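Local atomic coordinates of probable arabinosyltransferase C (Mycobacterium tuberculosis, PDB entry 3PTY), a protein that probably polymerises arabinose into cell-wall arabinan, and whose C-terminal extracellular domain, the part described here, is a lectin-like carbohydrate-binding module. Residues G46-V51 / T223-V228; R118-Y123 / L321-T326; G171-R176 / F199-A204; R251-V256 / P274-F279. All blocks are in the same frame, centred on the assembly; numbering follows the deposited sequence.

Contact 1: G46-V51 / T223-V228; sequences GMLAPV and TQVRLV
Gln224, which lies against Val51, hands its NE2 to Asp185 OD1, and the same carboxylate oxygen is hydrogen-bonded to Thr223 OG1. Thr223 and Gln224 form a classic beta bulge opposite Ala183, at the start of strand 224-231 in the beta-sandwich. With CG anti to its carbonyl carbon (chi1 -52°) and the chain extended beyond, Gln224 runs across Val51 at about a right angle. The other end of the amide meets carbon: OE1 of Gln224 is 3.4 Å from CG2 of Val51. The same methyl also lies 3.8 Å from CG of Gln224. No hydrogen bond joins the two segments. Backbone bonds instead tie the 46-51 loop to strand 144-152, Val51 with Trp150 and Ala49 with Arg152. Leu48 is buried and points at the strand, with Leu165 also beside it. Its side chain crosses that of Val225 nearly perpendicularly, and CD1 of Leu48 meets CG2 of Val225 at 3.6 Å.

Contact 2: R118-Y123 / L321-T326; sequences RARLPY and LMRATT
Tyr123 touches Thr326 along one edge of its ring, although its CB points away from the strand. With CG anti to the carbonyl carbon (chi1 -52°), the ring turns back and runs beside the Thr326 side chain, both pointing the same way. CD2 of Tyr123 lies at 3.4 Å from O of Thr326, which sits near the ring plane. One atom further out, CE2 of Tyr123 is 4.0 Å from CG2 of Thr326. One ring face carries CB of Pro122, 3.7 Å above the plane and offset toward the rim.

The backbone adds to the contact. CA of Tyr123 makes a CA-H...O contact of 3.5 Å with O of Thr326. A water accepts from Tyr123 N at 2.8 Å and donates to Thr326 O at the same distance, so this carbonyl is met by water, ring edge and CA together. The hydroxyl OG1 of Thr326 turns to NE2 of Gln343.

At the outer end two exposed arginines approach, NH1 of Arg120 and NH1 of Arg323 being 4.4 Å apart. These like charges probably repel weakly. Arg120 is held by a bond from NH2 to Thr108 O.

Tyr123 also packs on Thr168 of strand 164-171 in the antiparallel sheet, while Thr326 lies on strand 322-331 of the mixed sheet, next to strand 341-347.

Contact 3: G171-R176 / F199-A204; sequences GRFDSR and FADVGA. With PO4 (phosphate ion), chain D.
Phe173 meets Asp201 at the end of a Greek key. Strands 178-183, 195-202 and 209-214 form a meander, and strand 164-171 pairs beside the last of them. The 171-176 loop therefore crosses the ends of the two middle strands.

The closer-packed part is the Phe173 ring. Its CG stands between the backbone N and the carbonyl carbon (chi1 49°), which swings the ring toward Asp201. CE1 of Phe173 comes to 3.9 Å from OD2 of Asp201, with ring and carboxylate planes 14° apart. Arg209 lies against the ring too, and its NE forms a salt bridge with Asp201 OD1. The Phe199 ring leads away from the loop, into a layer with Leu165, Val167, Val178 and Leu180.

The other side is loose and watery. No direct hydrogen bond crosses the contact. One water donates to both Phe173 O (3.0 Å) and Asp201 OD2 (2.6 Å). A second water joins Ser175 O to Phe199 N. CB of Ser175 comes no nearer than 4.2 Å to O of Phe199, and OG of Ser175 is hydrogen-bonded to Glu198.

Further out, Arg172 grips a phosphate ion, probably from the crystallisation liquor. The ion is also bonded to Trp239 NE1, and Arg172 NH1 has a second partner in Gln237 O. The guanidinium meets the ion edge-on: Arg172 NH1 donates to phosphate O4 at 2.7 Å and Arg172 NH2 to phosphate O1 at 2.8 Å, both almost straight.

Contact 4: R251-V256 / P274-F279; sequences RTLQNV and PCQRPF. With AFO (octyl alpha-D-arabinofuranoside), chain B.
Gln254, in the first turn of helix 253-257, reaches Gln276 and the disulfide-bonded Cys275, whose partner is Cys31. NE2 of Gln276 donates to OE1 of Gln254 at 2.9 Å, nearly straight at 170°. The oxygen lies in the amide plane of Gln276. Seen from the acceptor, however, the donor stands 43° above the carbonyl plane, off the lone pairs, and the amides are turned 48° apart. A bend at chi2 of Gln254 brings its amide over to Cys275, with OE1 of Gln254 3.6 Å from CB of Cys275. Gln276 NE2 is also bonded to Gly258 O, so two oxygens fix this buried amide. Beside it, CD2 of Leu253 packs on CD of Gln276 at 4.0 Å.

Thr252 is the N-cap of the helix: its OG1 accepts from Asn255 N at 3.0 Å.

On the far side, CG of Pro278 lies 3.8 Å from C5 of the arabinofuranoside, and Pro274 packs on Gly19 of the second subunit. Strand 251-252 pairs with strand 37-40, and the weakly bonded strand 277-278 with strand 262-264. Within this chain, 251-252 and 277-278 are the outermost strands of the mixed sheet.

In the fold
Contacts 1 and 3 both reach the antiparallel sheet and touch: CD2 of Leu227 packs on CZ of Phe199 at 4.0 Å. Contact 3 is nested along the chain inside the loop closed by contact 1. Strand 224-231 of contact 1 runs on to Asp231, a calcium ligand with Asp233 and His238. The Phe173 side chain of contact 3 is about 8 Å from that ion. Contacts 2 and 4 both reach the mixed sheet, their centres about 21 Å apart. Contact 2 sets a loop that packs on the antiparallel sheet against strand 322-331 of the mixed sheet. Contact 4 lies beside the arabinofuranoside, which also bonds to Trp267 O and to Asn22 of the second subunit. The centre of contact 4 is about 33 Å from that of contact 1.

Contact 1: G46-V51 / T223-V228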
loop_
_atom_site.group_PDB
_atom_site.type_symbol
_atom_site.label_atom_id
_atom_site.label_comp_id
_atom_site.label_asym_id
_atom_site.label_seq_id
_atom_site.Cartn_x
_atom_site.Cartn_y
_atom_site.Cartn_z
ATOM N N GLY A 46 22.772 -11.299 -16.066
ATOM C CA GLY A 46 22.781 -12.625 -15.458
ATOM C C GLY A 46 22.310 -13.760 -16.360
ATOM O O GLY A 46 22.380 -14.935 -15.985
ATOM N N MET A 47 21.822 -13.416 -17.548
ATOM C CA MET A 47 21.292 -14.411 -18.481
ATOM C C MET A 47 22.318 -15.512 -18.772
ATOM O O MET A 47 23.495 -15.232 -18.995
ATOM C CB MET A 47 20.875 -13.740 -19.793
ATOM C CG MET A 47 19.637 -12.855 -19.692
ATOM S SD MET A 47 18.141 -13.834 -19.462
ATOM C CE MET A 47 16.939 -12.539 -19.127
ATOM N N LEU A 48 21.877 -16.763 -18.757
ATOM C CA LEU A 48 22.757 -17.868 -19.124
ATOM C C LEU A 48 22.995 -17.828 -20.623
ATOM O O LEU A 48 22.084 -17.515 -21.385
ATOM C CB LEU A 48 22.127 -19.214 -18.761
ATOM C CG LEU A 48 21.773 -19.450 -17.295
ATOM C CD1 LEU A 48 21.308 -20.895 -17.115
ATOM C CD2 LEU A 48 22.969 -19.151 -16.400
ATOM N N ALA A 49 24.212 -18.151 -21.046
ATOM C CA ALA A 49 24.509 -18.283 -22.471
ATOM C C ALA A 49 23.880 -19.564 -23.006
ATOM O O ALA A 49 23.926 -20.602 -22.348
ATOM C CB ALA A 49 26.024 -18.299 -22.700
ATOM N N PRO A 50 23.277 -19.500 -24.199
ATOM C CA PRO A 50 22.794 -20.738 -24.817
ATOM C C PRO A 50 23.984 -21.636 -25.122
ATOM O O PRO A 50 25.063 -21.123 -25.412
ATOM C CB PRO A 50 22.168 -20.259 -26.135
ATOM C CG PRO A 50 21.929 -18.800 -25.951
ATOM C CD PRO A 50 23.000 -18.314 -25.026
ATOM N N VAL A 51 23.801 -22.950 -25.067
ATOM C CA VAL A 51 24.898 -23.866 -25.382
ATOM C C VAL A 51 25.247 -23.831 -26.870
ATOM O O VAL A 51 26.413 -23.669 -27.239
ATOM C CB VAL A 51 24.570 -25.316 -24.982
ATOM C CG1 VAL A 51 25.663 -26.266 -25.486
ATOM C CG2 VAL A 51 24.417 -25.420 -23.468
ATOM N N THR A 223 25.651 -29.483 -16.239
ATOM C CA THR A 223 26.352 -28.409 -16.945
ATOM C C THR A 223 25.410 -27.565 -17.798
ATOM O O THR A 223 25.774 -26.473 -18.238
ATOM C CB THR A 223 27.438 -28.965 -17.877
ATOM O OG1 THR A 223 26.856 -29.954 -18.735
ATOM C CG2 THR A 223 28.586 -29.583 -17.070
ATOM N N GLN A 224 24.209 -28.080 -18.044
ATOM C CA GLN A 224 23.255 -27.411 -18.924
ATOM C C GLN A 224 21.850 -27.469 -18.338
ATOM O O GLN A 224 21.512 -28.413 -17.621
ATOM C CB GLN A 224 23.259 -28.072 -20.312
ATOM C CG GLN A 224 24.640 -28.203 -20.932
ATOM C CD GLN A 224 24.614 -28.801 -22.329
ATOM O OE1 GLN A 224 23.612 -28.711 -23.047
ATOM N NE2 GLN A 224 25.730 -29.406 -22.728
ATOM N N VAL A 225 21.027 -26.465 -18.640
ATOM C CA VAL A 225 19.632 -26.492 -18.212
ATOM C C VAL A 225 18.732 -26.036 -19.343
ATOM O O VAL A 225 19.176 -25.341 -20.257
ATOM C CB VAL A 225 19.373 -25.588 -16.989
ATOM C CG1 VAL A 225 20.149 -26.087 -15.772
ATOM C CG2 VAL A 225 19.720 -24.126 -17.315
ATOM N N ARG A 226 17.467 -26.426 -19.284
ATOM C CA ARG A 226 16.487 -25.911 -20.235
ATOM C C ARG A 226 15.142 -25.773 -19.548
ATOM O O ARG A 226 14.913 -26.374 -18.496
ATOM C CB ARG A 226 16.377 -26.823 -21.460
ATOM C CG ARG A 226 15.737 -28.179 -21.178
ATOM C CD ARG A 226 15.659 -29.045 -22.449
ATOM N NE ARG A 226 15.233 -30.408 -22.138
ATOM C CZ ARG A 226 15.283 -31.430 -22.989
ATOM N NH1 ARG A 226 15.734 -31.257 -24.234
ATOM N NH2 ARG A 226 14.876 -32.630 -22.594
ATOM N N LEU A 227 14.258 -24.988 -20.152
ATOM C CA LEU A 227 12.914 -24.778 -19.633
ATOM C C LEU A 227 11.917 -25.640 -20.382
ATOM O O LEU A 227 12.014 -25.803 -21.601
ATOM C CB LEU A 227 12.500 -23.308 -19.808
ATOM C CG LEU A 227 13.401 -22.257 -19.170
ATOM C CD1 LEU A 227 12.844 -20.853 -19.439
ATOM C CD2 LEU A 227 13.535 -22.526 -17.671
ATOM N N VAL A 228 10.948 -26.184 -19.657
ATOM C CA VAL A 228 9.851 -26.892 -20.296
ATOM C C VAL A 228 8.553 -26.402 -19.683
ATOM O O VAL A 228 8.468 -26.185 -18.473
ATOM C CB VAL A 228 9.978 -28.421 -20.151
ATOM C CG1 VAL A 228 11.277 -28.912 -20.804
ATOM C CG2 VAL A 228 9.920 -28.829 -18.690
#

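Contact 2: R118-Y123 / L321-T326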
loop_
_atom_site.group_PDB
_atom_site.type_symbol
_atom_site.label_atom_id
_atom_site.label_comp_id
_atom_site.label_asym_id
_atom_site.label_seq_id
_atom_site.Cartn_x
_atom_site.Cartn_y
_atom_site.Cartn_z
ATOM N N ARG A 118 6.258 -7.607 -29.234
ATOM C CA ARG A 118 6.024 -6.222 -28.860
ATOM C C ARG A 118 5.524 -6.108 -27.409
ATOM O O ARG A 118 5.097 -5.043 -26.976
ATOM C CB ARG A 118 5.066 -5.539 -29.843
ATOM C CG ARG A 118 5.674 -5.354 -31.236
ATOM C CD ARG A 118 4.645 -4.947 -32.282
ATOM N NE ARG A 118 4.298 -3.530 -32.202
ATOM C CZ ARG A 118 3.138 -3.068 -31.738
ATOM N NH1 ARG A 118 2.206 -3.914 -31.314
ATOM N NH2 ARG A 118 2.907 -1.761 -31.703
ATOM N N ALA A 119 5.579 -7.207 -26.662
ATOM C CA ALA A 119 5.210 -7.168 -25.247
ATOM C C ALA A 119 6.186 -6.266 -24.494
ATOM O O ALA A 119 7.395 -6.394 -24.649
ATOM C CB ALA A 119 5.225 -8.571 -24.657
ATOM N N ARG A 120 5.673 -5.339 -23.693
ATOM C CA ARG A 120 6.555 -4.501 -22.891
ATOM C C ARG A 120 7.102 -5.346 -21.744
ATOM O O ARG A 120 6.337 -5.972 -21.012
ATOM C CB ARG A 120 5.814 -3.273 -22.356
ATOM C CG ARG A 120 6.725 -2.226 -21.728
ATOM C CD ARG A 120 5.957 -0.949 -21.374
ATOM N NE ARG A 120 5.389 -0.306 -22.557
ATOM C CZ ARG A 120 6.018 0.613 -23.285
ATOM N NH1 ARG A 120 7.241 1.002 -22.950
ATOM N NH2 ARG A 120 5.426 1.142 -24.348
ATOM N N LEU A 121 8.424 -5.379 -21.607
ATOM C CA LEU A 121 9.073 -6.263 -20.637
ATOM C C LEU A 121 9.306 -5.560 -19.307
ATOM O O LEU A 121 9.592 -4.374 -19.284
ATOM C CB LEU A 121 10.420 -6.740 -21.181
ATOM C CG LEU A 121 10.373 -7.500 -22.510
ATOM C CD1 LEU A 121 11.758 -8.010 -22.878
ATOM C CD2 LEU A 121 9.374 -8.636 -22.422
ATOM N N PRO A 122 9.214 -6.305 -18.194
ATOM C CA PRO A 122 9.437 -5.727 -16.864
ATOM C C PRO A 122 10.910 -5.699 -16.475
ATOM O O PRO A 122 11.752 -6.200 -17.220
ATOM C CB PRO A 122 8.695 -6.709 -15.962
ATOM C CG PRO A 122 9.007 -8.057 -16.614
ATOM C CD PRO A 122 8.935 -7.755 -18.118
ATOM N N TYR A 123 11.203 -5.107 -15.318
ATOM C CA TYR A 123 12.510 -5.221 -14.666
ATOM C C TYR A 123 13.672 -4.695 -15.489
ATOM O O TYR A 123 14.823 -5.065 -15.255
ATOM C CB TYR A 123 12.782 -6.672 -14.259
ATOM C CG TYR A 123 11.664 -7.287 -13.450
ATOM C CD1 TYR A 123 11.132 -8.524 -13.792
ATOM C CD2 TYR A 123 11.130 -6.623 -12.352
ATOM C CE1 TYR A 123 10.108 -9.086 -13.065
ATOM C CE2 TYR A 123 10.103 -7.180 -11.611
ATOM C CZ TYR A 123 9.598 -8.409 -11.973
ATOM O OH TYR A 123 8.581 -8.972 -11.243
ATOM N N LEU A 321 4.440 13.577 -12.212
ATOM C CA LEU A 321 4.472 12.905 -13.514
ATOM C C LEU A 321 5.782 12.153 -13.757
ATOM O O LEU A 321 6.597 12.544 -14.597
ATOM C CB LEU A 321 4.222 13.901 -14.651
ATOM N N MET A 322 5.968 11.068 -13.016
ATOM C CA MET A 322 7.151 10.231 -13.142
ATOM C C MET A 322 6.746 8.860 -13.670
ATOM O O MET A 322 5.642 8.391 -13.400
ATOM C CB MET A 322 7.801 10.049 -11.772
ATOM C CG MET A 322 8.009 11.334 -10.987
ATOM S SD MET A 322 9.752 11.712 -10.742
ATOM C CE MET A 322 10.312 11.904 -12.427
ATOM N N ARG A 323 7.636 8.216 -14.417
ATOM C CA ARG A 323 7.462 6.804 -14.742
ATOM C C ARG A 323 8.073 5.942 -13.636
ATOM O O ARG A 323 9.214 6.163 -13.233
ATOM C CB ARG A 323 8.131 6.457 -16.067
ATOM C CG ARG A 323 8.080 4.973 -16.389
ATOM C CD ARG A 323 9.191 4.561 -17.341
ATOM N NE ARG A 323 8.939 5.008 -18.706
ATOM C CZ ARG A 323 8.140 4.375 -19.560
ATOM N NH1 ARG A 323 7.512 3.267 -19.188
ATOM N NH2 ARG A 323 7.966 4.851 -20.786
ATOM N N ALA A 324 7.314 4.964 -13.156
ATOM C CA ALA A 324 7.789 4.052 -12.121
ATOM C C ALA A 324 8.053 2.672 -12.704
ATOM O O ALA A 324 7.151 2.043 -13.257
ATOM C CB ALA A 324 6.774 3.961 -10.994
ATOM N N THR A 325 9.290 2.201 -12.573
ATOM C CA THR A 325 9.664 0.880 -13.071
ATOM C C THR A 325 10.141 -0.022 -11.938
ATOM O O THR A 325 11.182 0.226 -11.337
ATOM C CB THR A 325 10.797 0.983 -14.104
ATOM O OG1 THR A 325 10.415 1.899 -15.133
ATOM C CG2 THR A 325 11.089 -0.377 -14.716
ATOM N N THR A 326 9.379 -1.070 -11.644
ATOM C CA THR A 326 9.785 -2.022 -10.622
ATOM C C THR A 326 11.078 -2.712 -11.041
ATOM O O THR A 326 11.195 -3.204 -12.158
ATOM C CB THR A 326 8.687 -3.065 -10.374
ATOM O OG1 THR A 326 7.494 -2.392 -9.959
ATOM C CG2 THR A 326 9.105 -4.054 -9.289
HETATM O O HOH W 1 9.153 -3.874 -13.954
#

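Contact 3: G171-R176 / F199-A204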
loop_
_atom_site.group_PDB
_atom_site.type_symbol
_atom_site.label_atom_id
_atom_site.label_comp_id
_atom_site.label_asym_id
_atom_site.label_seq_id
_atom_site.Cartn_x
_atom_site.Cartn_y
_atom_site.Cartn_z
ATOM N N GLY A 171 1.319 -14.859 -16.595
ATOM C CA GLY A 171 0.226 -15.785 -16.829
ATOM C C GLY A 171 -0.310 -16.447 -15.576
ATOM O O GLY A 171 0.053 -16.078 -14.459
ATOM N N ARG A 172 -1.192 -17.423 -15.763
ATOM C CA ARG A 172 -1.720 -18.195 -14.643
ATOM C C ARG A 172 -1.447 -19.655 -14.902
ATOM O O ARG A 172 -1.893 -20.209 -15.907
ATOM C CB ARG A 172 -3.227 -17.984 -14.480
ATOM C CG ARG A 172 -3.645 -16.546 -14.257
ATOM C CD ARG A 172 -5.156 -16.479 -14.028
ATOM N NE ARG A 172 -5.659 -15.110 -14.052
ATOM C CZ ARG A 172 -5.794 -14.390 -15.160
ATOM N NH1 ARG A 172 -5.451 -14.910 -16.334
ATOM N NH2 ARG A 172 -6.263 -13.151 -15.096
ATOM N N PHE A 173 -0.714 -20.288 -13.999
ATOM C CA PHE A 173 -0.350 -21.680 -14.197
ATOM C C PHE A 173 0.009 -22.319 -12.871
ATOM O O PHE A 173 0.353 -21.625 -11.920
ATOM C CB PHE A 173 0.823 -21.788 -15.184
ATOM C CG PHE A 173 1.970 -20.859 -14.872
ATOM C CD1 PHE A 173 2.983 -21.250 -14.005
ATOM C CD2 PHE A 173 2.030 -19.597 -15.438
ATOM C CE1 PHE A 173 4.030 -20.400 -13.714
ATOM C CE2 PHE A 173 3.081 -18.740 -15.156
ATOM C CZ PHE A 173 4.083 -19.139 -14.295
ATOM N N ASP A 174 -0.087 -23.644 -12.812
ATOM C CA ASP A 174 0.296 -24.394 -11.622
ATOM C C ASP A 174 1.796 -24.640 -11.642
ATOM O O ASP A 174 2.421 -24.600 -12.703
ATOM C CB ASP A 174 -0.461 -25.722 -11.561
ATOM C CG ASP A 174 -1.954 -25.530 -11.342
ATOM O OD1 ASP A 174 -2.337 -24.560 -10.649
ATOM O OD2 ASP A 174 -2.745 -26.347 -11.861
ATOM N N SER A 175 2.374 -24.896 -10.476
ATOM C CA SER A 175 3.823 -25.017 -10.369
ATOM C C SER A 175 4.352 -26.211 -11.154
ATOM O O SER A 175 5.511 -26.230 -11.567
ATOM C CB SER A 175 4.266 -25.086 -8.900
ATOM O OG SER A 175 3.952 -26.341 -8.328
ATOM N N ARG A 176 3.502 -27.206 -11.371
ATOM C CA ARG A 176 3.914 -28.376 -12.144
ATOM C C ARG A 176 4.012 -28.081 -13.650
ATOM O O ARG A 176 4.605 -28.853 -14.401
ATOM C CB ARG A 176 2.938 -29.529 -11.906
ATOM C CG ARG A 176 1.491 -29.134 -12.139
ATOM C CD ARG A 176 0.564 -30.338 -12.208
ATOM N NE ARG A 176 -0.698 -29.981 -12.849
ATOM C CZ ARG A 176 -0.908 -30.030 -14.162
ATOM N NH1 ARG A 176 0.059 -30.431 -14.977
ATOM N NH2 ARG A 176 -2.087 -29.681 -14.659
ATOM N N PHE A 199 9.624 -24.292 -10.003
ATOM C CA PHE A 199 9.999 -22.965 -9.538
ATOM C C PHE A 199 9.058 -22.550 -8.421
ATOM O O PHE A 199 7.905 -22.983 -8.385
ATOM C CB PHE A 199 9.837 -21.928 -10.660
ATOM C CG PHE A 199 10.873 -22.016 -11.746
ATOM C CD1 PHE A 199 10.676 -22.839 -12.845
ATOM C CD2 PHE A 199 12.027 -21.253 -11.682
ATOM C CE1 PHE A 199 11.618 -22.916 -13.854
ATOM C CE2 PHE A 199 12.974 -21.315 -12.688
ATOM C CZ PHE A 199 12.769 -22.149 -13.778
ATOM N N ALA A 200 9.539 -21.691 -7.531
ATOM C CA ALA A 200 8.654 -20.979 -6.617
ATOM C C ALA A 200 8.084 -19.785 -7.369
ATOM O O ALA A 200 8.826 -18.957 -7.892
ATOM C CB ALA A 200 9.407 -20.513 -5.388
ATOM N N ASP A 201 6.763 -19.705 -7.425
ATOM C CA ASP A 201 6.086 -18.652 -8.162
ATOM C C ASP A 201 5.785 -17.533 -7.167
ATOM O O ASP A 201 4.886 -17.660 -6.344
ATOM C CB ASP A 201 4.801 -19.213 -8.784
ATOM C CG ASP A 201 4.068 -18.199 -9.644
ATOM O OD1 ASP A 201 4.431 -17.008 -9.609
ATOM O OD2 ASP A 201 3.131 -18.597 -10.370
ATOM N N VAL A 202 6.562 -16.456 -7.221
ATOM C CA VAL A 202 6.456 -15.383 -6.226
ATOM C C VAL A 202 5.936 -14.107 -6.885
ATOM O O VAL A 202 6.542 -13.600 -7.824
ATOM C CB VAL A 202 7.823 -15.094 -5.555
ATOM C CG1 VAL A 202 7.693 -13.991 -4.509
ATOM C CG2 VAL A 202 8.390 -16.363 -4.917
ATOM N N GLY A 203 4.810 -13.597 -6.396
ATOM C CA GLY A 203 4.227 -12.390 -6.954
ATOM C C GLY A 203 2.815 -12.624 -7.454
ATOM O O GLY A 203 2.368 -13.761 -7.564
ATOM N N ALA A 204 2.111 -11.542 -7.765
ATOM C CA ALA A 204 0.712 -11.639 -8.168
ATOM C C ALA A 204 0.560 -12.031 -9.637
ATOM O O ALA A 204 1.183 -11.436 -10.509
ATOM C CB ALA A 204 -0.007 -10.321 -7.895
HETATM P P PO4 D . -5.619 -11.989 -18.553
HETATM O O1 PO4 D . -6.459 -11.563 -17.369
HETATM O O2 PO4 D . -4.210 -11.459 -18.388
HETATM O O3 PO4 D . -6.216 -11.421 -19.823
HETATM O O4 PO4 D . -5.599 -13.498 -18.640
HETATM O O HOH W 2 2.996 -21.164 -10.619
HETATM O O HOH W 3 7.172 -24.319 -11.563
#

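Contact 4: R251-V256 / P274-F279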
loop_
_atom_site.group_PDB
_atom_site.type_symbol
_atom_site.label_atom_id
_atom_site.label_comp_id
_atom_site.label_asym_id
_atom_site.label_seq_id
_atom_site.Cartn_x
_atom_site.Cartn_y
_atom_site.Cartn_z
ATOM N N ARG A 251 23.076 -6.473 -5.748
ATOM C CA ARG A 251 23.732 -5.634 -4.739
ATOM C C ARG A 251 22.653 -5.337 -3.709
ATOM O O ARG A 251 21.471 -5.400 -4.029
ATOM C CB ARG A 251 24.211 -4.318 -5.355
ATOM C CG ARG A 251 25.314 -4.467 -6.408
ATOM C CD ARG A 251 25.285 -3.302 -7.409
ATOM N NE ARG A 251 25.544 -2.010 -6.773
ATOM C CZ ARG A 251 25.246 -0.829 -7.314
ATOM N NH1 ARG A 251 24.670 -0.760 -8.506
ATOM N NH2 ARG A 251 25.524 0.291 -6.658
ATOM N N THR A 252 23.032 -5.019 -2.478
ATOM C CA THR A 252 22.013 -4.714 -1.476
ATOM C C THR A 252 21.268 -3.446 -1.866
ATOM O O THR A 252 21.816 -2.569 -2.534
ATOM C CB THR A 252 22.617 -4.493 -0.088
ATOM O OG1 THR A 252 23.435 -3.321 -0.127
ATOM C CG2 THR A 252 23.455 -5.707 0.348
ATOM N N LEU A 253 20.014 -3.343 -1.443
ATOM C CA LEU A 253 19.242 -2.134 -1.697
ATOM C C LEU A 253 19.968 -0.916 -1.113
ATOM O O LEU A 253 19.964 0.165 -1.706
ATOM C CB LEU A 253 17.841 -2.275 -1.104
ATOM C CG LEU A 253 16.825 -1.157 -1.347
ATOM C CD1 LEU A 253 15.387 -1.713 -1.342
ATOM C CD2 LEU A 253 16.985 -0.043 -0.319
ATOM N N GLN A 254 20.608 -1.096 0.039
ATOM C CA GLN A 254 21.366 0.001 0.646
ATOM C C GLN A 254 22.467 0.487 -0.292
ATOM O O GLN A 254 22.697 1.686 -0.436
ATOM C CB GLN A 254 21.974 -0.423 1.984
ATOM C CG GLN A 254 22.714 0.710 2.700
ATOM C CD GLN A 254 21.804 1.884 2.985
ATOM O OE1 GLN A 254 20.625 1.703 3.275
ATOM N NE2 GLN A 254 22.343 3.097 2.898
ATOM N N ASN A 255 23.155 -0.452 -0.928
ATOM C CA ASN A 255 24.224 -0.093 -1.853
ATOM C C ASN A 255 23.685 0.528 -3.137
ATOM O O ASN A 255 24.315 1.405 -3.722
ATOM C CB ASN A 255 25.087 -1.316 -2.181
ATOM C CG ASN A 255 26.207 -0.995 -3.159
ATOM O OD1 ASN A 255 25.980 -0.864 -4.365
ATOM N ND2 ASN A 255 27.425 -0.877 -2.644
ATOM N N VAL A 256 22.515 0.067 -3.576
ATOM C CA VAL A 256 21.933 0.555 -4.817
ATOM C C VAL A 256 21.267 1.917 -4.641
ATOM O O VAL A 256 21.487 2.833 -5.431
ATOM C CB VAL A 256 20.891 -0.448 -5.371
ATOM C CG1 VAL A 256 20.025 0.216 -6.430
ATOM C CG2 VAL A 256 21.597 -1.664 -5.940
ATOM N N PRO A 274 15.509 2.848 7.651
ATOM C CA PRO A 274 15.918 4.044 8.395
ATOM C C PRO A 274 16.983 4.872 7.674
ATOM O O PRO A 274 17.082 6.065 7.943
ATOM C CB PRO A 274 16.494 3.457 9.690
ATOM C CG PRO A 274 16.963 2.086 9.281
ATOM C CD PRO A 274 15.850 1.617 8.386
ATOM N N CYS A 275 17.761 4.262 6.780
ATOM C CA CYS A 275 18.849 4.985 6.116
ATOM C C CYS A 275 18.433 5.622 4.791
ATOM O O CYS A 275 19.205 6.372 4.196
ATOM C CB CYS A 275 20.067 4.078 5.885
ATOM S SG CYS A 275 20.833 3.388 7.391
ATOM N N GLN A 276 17.229 5.316 4.312
ATOM C CA GLN A 276 16.754 5.921 3.066
ATOM C C GLN A 276 16.174 7.306 3.318
ATOM O O GLN A 276 15.497 7.525 4.314
ATOM C CB GLN A 276 15.707 5.040 2.379
ATOM C CG GLN A 276 16.317 4.016 1.443
ATOM C CD GLN A 276 17.257 3.089 2.170
ATOM O OE1 GLN A 276 16.845 2.349 3.058
ATOM N NE2 GLN A 276 18.534 3.131 1.807
ATOM N N ARG A 277 16.431 8.227 2.398
ATOM C CA ARG A 277 15.930 9.596 2.500
ATOM C C ARG A 277 14.492 9.674 2.007
ATOM O O ARG A 277 14.228 9.482 0.820
ATOM C CB ARG A 277 16.818 10.525 1.664
ATOM C CG ARG A 277 16.385 11.994 1.606
ATOM C CD ARG A 277 17.307 12.749 0.632
ATOM N NE ARG A 277 16.917 14.139 0.407
ATOM C CZ ARG A 277 17.367 15.166 1.123
ATOM N NH1 ARG A 277 18.204 14.959 2.135
ATOM N NH2 ARG A 277 16.970 16.400 0.839
ATOM N N PRO A 278 13.549 9.970 2.912
ATOM C CA PRO A 278 12.141 10.004 2.507
ATOM C C PRO A 278 11.852 11.257 1.703
ATOM O O PRO A 278 12.247 12.348 2.105
ATOM C CB PRO A 278 11.379 10.053 3.844
ATOM C CG PRO A 278 12.411 9.775 4.911
ATOM C CD PRO A 278 13.713 10.250 4.347
ATOM N N PHE A 279 11.176 11.100 0.574
ATOM C CA PHE A 279 10.805 12.241 -0.238
ATOM C C PHE A 279 9.739 13.040 0.501
ATOM O O PHE A 279 8.755 12.471 0.983
ATOM C CB PHE A 279 10.274 11.790 -1.599
ATOM C CG PHE A 279 9.823 12.926 -2.467
ATOM C CD1 PHE A 279 10.750 13.728 -3.117
ATOM C CD2 PHE A 279 8.477 13.219 -2.604
ATOM C CE1 PHE A 279 10.341 14.792 -3.909
ATOM C CE2 PHE A 279 8.062 14.279 -3.393
ATOM C CZ PHE A 279 8.999 15.066 -4.048
HETATM C C1 AFO B . 9.794 8.558 8.829
HETATM O O1 AFO B . 9.490 9.149 10.095
HETATM C C2 AFO B . 9.786 7.047 9.036
HETATM O O2 AFO B . 9.052 6.365 8.010
HETATM C C3 AFO B . 11.240 6.621 9.053
HETATM O O3 AFO B . 11.516 6.024 10.315
HETATM C C4 AFO B . 12.039 7.909 8.921
HETATM O O4 AFO B . 11.127 8.910 8.446
HETATM C C5 AFO B . 13.251 7.777 8.002
HETATM O O5 AFO B . 14.189 8.824 8.294
HETATM C "C1'" AFO B . 9.546 10.572 10.099
HETATM C "C2'" AFO B . 9.489 11.025 11.553
HETATM C "C3'" AFO B . 9.017 12.471 11.696
HETATM C "C4'" AFO B . 9.225 12.926 13.136
HETATM C "C5'" AFO B . 9.283 11.737 14.091
HETATM C "C6'" AFO B . 7.908 11.136 14.375
HETATM C "C7'" AFO B . 8.039 9.825 15.144
HETATM C "C8'" AFO B . 6.682 9.267 15.515
#